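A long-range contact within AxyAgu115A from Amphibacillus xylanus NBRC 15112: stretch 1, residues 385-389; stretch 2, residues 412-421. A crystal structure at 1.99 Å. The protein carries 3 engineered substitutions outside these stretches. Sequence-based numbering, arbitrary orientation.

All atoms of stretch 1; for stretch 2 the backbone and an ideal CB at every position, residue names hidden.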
ATOM      1  N   ASP A 385     -20.582  25.878  -6.125  1.00 30.53           N
ATOM      2  CA  ASP A 385     -20.266  24.603  -6.733  1.00 31.11           C
ATOM      3  C   ASP A 385     -20.568  23.429  -5.798  1.00 34.99           C
ATOM      4  O   ASP A 385     -20.036  22.337  -6.014  1.00 31.02           O
ATOM      5  CB  ASP A 385     -18.800  24.579  -7.168  1.00 32.61           C
ATOM      6  CG  ASP A 385     -17.817  24.695  -5.987  1.00 33.25           C
ATOM      7  OD1 ASP A 385     -18.217  24.870  -4.803  1.00 33.90           O
ATOM      8  OD2 ASP A 385     -16.601  24.601  -6.249  1.00 36.94           O
ATOM      9  N   ASN A 386     -21.376  23.647  -4.752  1.00 28.09           N
ATOM     10  CA  ASN A 386     -21.829  22.656  -3.778  1.00 27.51           C
ATOM     11  C   ASN A 386     -20.750  22.484  -2.722  1.00 29.29           C
ATOM     12  O   ASN A 386     -20.969  21.766  -1.748  1.00 29.32           O
ATOM     13  CB  ASN A 386     -22.234  21.298  -4.409  1.00 29.13           C
ATOM     14  CG  ASN A 386     -23.477  21.437  -5.281  1.00 34.89           C
ATOM     15  OD1 ASN A 386     -24.502  21.925  -4.800  1.00 33.99           O
ATOM     16  ND2 ASN A 386     -23.392  21.046  -6.548  1.00 36.47           N
ATOM     17  N   HIS A 387     -19.620  23.179  -2.851  1.00 26.97           N
ATOM     18  CA  HIS A 387     -18.539  23.080  -1.887  1.00 30.04           C
ATOM     19  C   HIS A 387     -18.127  24.429  -1.346  1.00 33.29           C
ATOM     20  O   HIS A 387     -17.083  24.530  -0.703  1.00 30.99           O
ATOM     21  CB  HIS A 387     -17.373  22.346  -2.521  1.00 29.80           C
ATOM     22  CG  HIS A 387     -17.710  20.911  -2.752  1.00 30.29           C
ATOM     23  ND1 HIS A 387     -17.341  19.914  -1.873  1.00 29.95           N
ATOM     24  CD2 HIS A 387     -18.467  20.324  -3.708  1.00 29.62           C
ATOM     25  CE1 HIS A 387     -17.826  18.763  -2.297  1.00 32.23           C
ATOM     26  NE2 HIS A 387     -18.525  18.983  -3.407  1.00 31.06           N
ATOM     27  N   GLY A 388     -18.927  25.465  -1.586  1.00 30.17           N
ATOM     28  CA  GLY A 388     -18.650  26.749  -0.988  1.00 28.34           C
ATOM     29  C   GLY A 388     -17.821  27.684  -1.838  1.00 31.25           C
ATOM     30  O   GLY A 388     -17.392  28.739  -1.333  1.00 29.14           O
ATOM     31  N   ASN A 389     -17.626  27.363  -3.112  1.00 27.07           N
ATOM     32  CA  ASN A 389     -16.933  28.222  -4.066  1.00 29.21           C
ATOM     33  C   ASN A 389     -17.964  28.718  -5.068  1.00 27.71           C
ATOM     34  O   ASN A 389     -18.639  27.905  -5.705  1.00 31.86           O
ATOM     35  CB  ASN A 389     -15.829  27.450  -4.782  1.00 28.44           C
ATOM     36  CG  ASN A 389     -14.930  26.732  -3.809  1.00 35.02           C
ATOM     37  OD1 ASN A 389     -14.171  27.384  -3.046  1.00 35.98           O
ATOM     38  ND2 ASN A 389     -14.997  25.389  -3.808  1.00 29.88           N
ATOM     39  N   UNK A 412     -23.406  22.307   3.735  1.00 29.46           N
ATOM     40  CA  UNK A 412     -23.746  20.893   3.867  1.00 29.39           C
ATOM     41  C   UNK A 412     -24.090  20.403   2.475  1.00 28.90           C
ATOM     42  O   UNK A 412     -24.758  21.116   1.728  1.00 30.91           O
ATOM     43  CB  UNK A 412     -24.898  20.665   4.847  1.00 29.39           C
ATOM     44  N   UNK A 413     -23.609  19.226   2.098  1.00 26.51           N
ATOM     45  CA  UNK A 413     -23.900  18.740   0.761  1.00 29.68           C
ATOM     46  C   UNK A 413     -23.843  17.222   0.712  1.00 30.42           C
ATOM     47  O   UNK A 413     -22.885  16.607   1.179  1.00 28.85           O
ATOM     48  CB  UNK A 413     -22.922  19.341  -0.251  1.00 29.68           C
ATOM     49  N   UNK A 414     -24.822  16.635   0.068  1.00 29.63           N
ATOM     50  CA  UNK A 414     -24.891  15.193  -0.145  1.00 31.14           C
ATOM     51  C   UNK A 414     -24.633  14.985  -1.631  1.00 34.36           C
ATOM     52  O   UNK A 414     -25.542  15.161  -2.445  1.00 32.43           O
ATOM     53  CB  UNK A 414     -26.233  14.604   0.293  1.00 31.14           C
ATOM     54  N   UNK A 415     -23.417  14.603  -2.000  1.00 27.51           N
ATOM     55  CA  UNK A 415     -23.085  14.466  -3.411  1.00 28.61           C
ATOM     56  C   UNK A 415     -21.582  14.367  -3.568  1.00 33.94           C
ATOM     57  O   UNK A 415     -20.867  14.187  -2.586  1.00 31.40           O
ATOM     58  CB  UNK A 415     -23.637  15.639  -4.223  1.00 28.61           C
ATOM     59  N   UNK A 416     -21.109  14.487  -4.810  1.00 30.63           N
ATOM     60  CA  UNK A 416     -19.682  14.347  -5.077  1.00 32.66           C
ATOM     61  C   UNK A 416     -18.862  15.629  -4.918  1.00 35.86           C
ATOM     62  O   UNK A 416     -19.416  16.731  -4.878  1.00 31.69           O
ATOM     63  CB  UNK A 416     -19.494  13.815  -6.499  1.00 32.66           C
ATOM     64  N   UNK A 417     -17.506  15.513  -4.843  1.00 32.50           N
ATOM     65  CA  UNK A 417     -16.760  14.229  -4.819  1.00 34.75           C
ATOM     66  C   UNK A 417     -16.936  13.433  -3.524  1.00 33.57           C
ATOM     67  O   UNK A 417     -16.817  12.219  -3.567  1.00 32.50           O
ATOM     68  CB  UNK A 417     -15.269  14.498  -5.030  1.00 34.75           C
ATOM     69  N   UNK A 418     -17.137  14.104  -2.391  1.00 29.67           N
ATOM     70  CA  UNK A 418     -17.357  13.486  -1.077  1.00 33.81           C
ATOM     71  C   UNK A 418     -18.389  14.354  -0.347  1.00 31.10           C
ATOM     72  O   UNK A 418     -18.213  15.578  -0.241  1.00 34.33           O
ATOM     73  CB  UNK A 418     -16.057  13.368  -0.279  1.00 33.81           C
ATOM     74  N   UNK A 419     -19.398  13.721   0.228  1.00 29.56           N
ATOM     75  CA  UNK A 419     -20.409  14.454   0.972  1.00 29.73           C
ATOM     76  C   UNK A 419     -19.802  15.027   2.246  1.00 31.17           C
ATOM     77  O   UNK A 419     -18.767  14.569   2.733  1.00 29.79           O
ATOM     78  CB  UNK A 419     -21.600  13.552   1.301  1.00 29.73           C
ATOM     79  N   UNK A 420     -20.450  16.064   2.775  1.00 26.81           N
ATOM     80  CA  UNK A 420     -20.101  16.574   4.092  1.00 28.73           C
ATOM     81  C   UNK A 420     -21.394  16.966   4.785  1.00 32.69           C
ATOM     82  O   UNK A 420     -22.117  17.897   4.363  1.00 31.97           O
ATOM     83  CB  UNK A 420     -19.133  17.756   4.004  1.00 28.73           C
ATOM     84  N   UNK A 421     -21.715  16.212   5.829  1.00 32.25           N
ATOM     85  CA  UNK A 421     -23.048  16.326   6.408  1.00 36.35           C
ATOM     86  C   UNK A 421     -23.084  16.045   7.899  1.00 37.56           C
ATOM     87  O   UNK A 421     -24.187  15.943   8.440  1.00 39.43           O
ATOM     88  CB  UNK A 421     -24.005  15.371   5.691  1.00 36.35           C
TER

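At position 412 the CA-to-CB bond points away from stretch 1 and the ideal CB has nothing of it within 5.5 Å, so this contact sets no preference; the residue is Asp412.

At position 413 the CA lies 6.3 Å from the CA of Asn386, CA-to-CB points toward stretch 1, and the ideal CB at 413 is 3.5 Å from Asn386 O. The extended backbone (-154/135) suits many residues, but the CB and amide side chain of Asn386 offer a surface to cover, which favours a flat or long apolar group. The residue is Tyr413, chi1 t. Asn386 CB sits 3.4 Å from the centroid of the Tyr413 ring, 7° off its normal, a CH-pi contact, and Asn386 CG is 3.4 Å from Tyr413 CE1 over the same face. The edge of Tyr413 is also directed toward the face of the His387 ring in an offset edge-to-face pair, planes at 73° and centroids of the two rings 5.6 Å apart.

Position 414 is out of reach, so many residues would fit; it is His414.

At 415 the backbone angles of 166/-168 favour glycine, and Gly415 is found. Position 416, at -86/165, points away with room for a CB, so stretch 1 does not demand glycine. Gly416 contributes through its backbone: His387 NE2 donates to Gly416 O at 2.8 Å with an N-H...O angle of 162°, the acceptor lying near the plane of the imidazole.

The peptide before 417 is cis, which suggests proline, and phi of -70° agrees. CA-to-CB runs sideways. In Pro417, CD packs 3.4 Å from His387 NE2.

Position 418 also points sideways, its ideal CB clear of stretch 1, and several side chains would do. Val418 CB stays 6.0 Å from His387 CE1; the nearest approach is Val418 O to His387 CE1, 3.8 Å.

Position 419 points away, leaving the choice open. Ser419 OG accepts from Gly415 N at 3.0 Å.

Position 420 points toward stretch 1, but its ideal CB has no neighbour there within 5.5 Å. A long side chain is needed to cross the gap, and Asn386 O makes a donor at its tip attractive. Tyr420, chi1 p, meets both conditions: its OH donates to Asn386 O at 2.7 Å, while Tyr420 CE1 lies 3.7 Å from His387 ND1, the rings oblique at 45°.

Position 421 is out of reach; it is Glu421, whose OE2 accepts from His414 ND1 at 2.5 Å.

Stretch 2 (412-421) DYHGGPVSYE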
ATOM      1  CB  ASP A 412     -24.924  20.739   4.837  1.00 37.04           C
ATOM      2  CG  ASP A 412     -25.186  19.300   5.285  1.00 48.54           C
ATOM      3  OD1 ASP A 412     -25.668  18.483   4.465  1.00 49.89           O
ATOM      4  OD2 ASP A 412     -24.957  19.002   6.489  1.00 52.24           O
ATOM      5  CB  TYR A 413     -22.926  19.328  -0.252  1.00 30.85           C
ATOM      6  CG  TYR A 413     -23.184  18.873  -1.674  1.00 32.79           C
ATOM      7  CD1 TYR A 413     -24.421  19.109  -2.290  1.00 34.29           C
ATOM      8  CD2 TYR A 413     -22.175  18.246  -2.417  1.00 31.23           C
ATOM      9  CE1 TYR A 413     -24.676  18.694  -3.595  1.00 35.28           C
ATOM     10  CE2 TYR A 413     -22.396  17.876  -3.714  1.00 30.84           C
ATOM     11  CZ  TYR A 413     -23.643  18.092  -4.295  1.00 34.74           C
ATOM     12  OH  TYR A 413     -23.871  17.708  -5.570  1.00 39.34           O
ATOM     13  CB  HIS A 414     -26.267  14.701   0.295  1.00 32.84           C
ATOM     14  CG  HIS A 414     -26.471  13.224   0.188  1.00 39.38           C
ATOM     15  ND1 HIS A 414     -25.738  12.314   0.926  1.00 39.83           N
ATOM     16  CD2 HIS A 414     -27.342  12.495  -0.557  1.00 40.98           C
ATOM     17  CE1 HIS A 414     -26.162  11.091   0.648  1.00 42.93           C
ATOM     18  NE2 HIS A 414     -27.129  11.177  -0.248  1.00 41.19           N
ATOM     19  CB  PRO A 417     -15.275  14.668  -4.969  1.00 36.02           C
ATOM     20  CG  PRO A 417     -15.323  16.007  -5.575  1.00 38.24           C
ATOM     21  CD  PRO A 417     -16.589  16.660  -5.027  1.00 35.91           C
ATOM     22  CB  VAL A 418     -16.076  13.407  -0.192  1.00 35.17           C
ATOM     23  CG1 VAL A 418     -16.341  12.543   1.105  1.00 30.09           C
ATOM     24  CG2 VAL A 418     -14.838  12.892  -0.986  1.00 37.70           C
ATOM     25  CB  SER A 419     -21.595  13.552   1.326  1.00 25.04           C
ATOM     26  OG  SER A 419     -22.127  12.929   0.160  1.00 31.30           O
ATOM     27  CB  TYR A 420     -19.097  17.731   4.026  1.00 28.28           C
ATOM     28  CG  TYR A 420     -19.475  18.901   3.162  1.00 27.39           C
ATOM     29  CD1 TYR A 420     -19.372  18.843   1.768  1.00 26.94           C
ATOM     30  CD2 TYR A 420     -19.861  20.092   3.754  1.00 29.11           C
ATOM     31  CE1 TYR A 420     -19.725  19.932   0.993  1.00 28.54           C
ATOM     32  CE2 TYR A 420     -20.219  21.185   2.999  1.00 30.47           C
ATOM     33  CZ  TYR A 420     -20.138  21.107   1.627  1.00 31.55           C
ATOM     34  OH  TYR A 420     -20.489  22.220   0.907  1.00 29.41           O
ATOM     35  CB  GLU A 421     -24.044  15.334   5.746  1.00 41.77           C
ATOM     36  CG  GLU A 421     -24.000  15.198   4.235  1.00 50.32           C
ATOM     37  CD  GLU A 421     -25.053  14.210   3.712  1.00 56.30           C
ATOM     38  OE1 GLU A 421     -26.259  14.416   3.989  1.00 57.71           O
ATOM     39  OE2 GLU A 421     -24.673  13.227   3.040  1.00 57.03           O
TER
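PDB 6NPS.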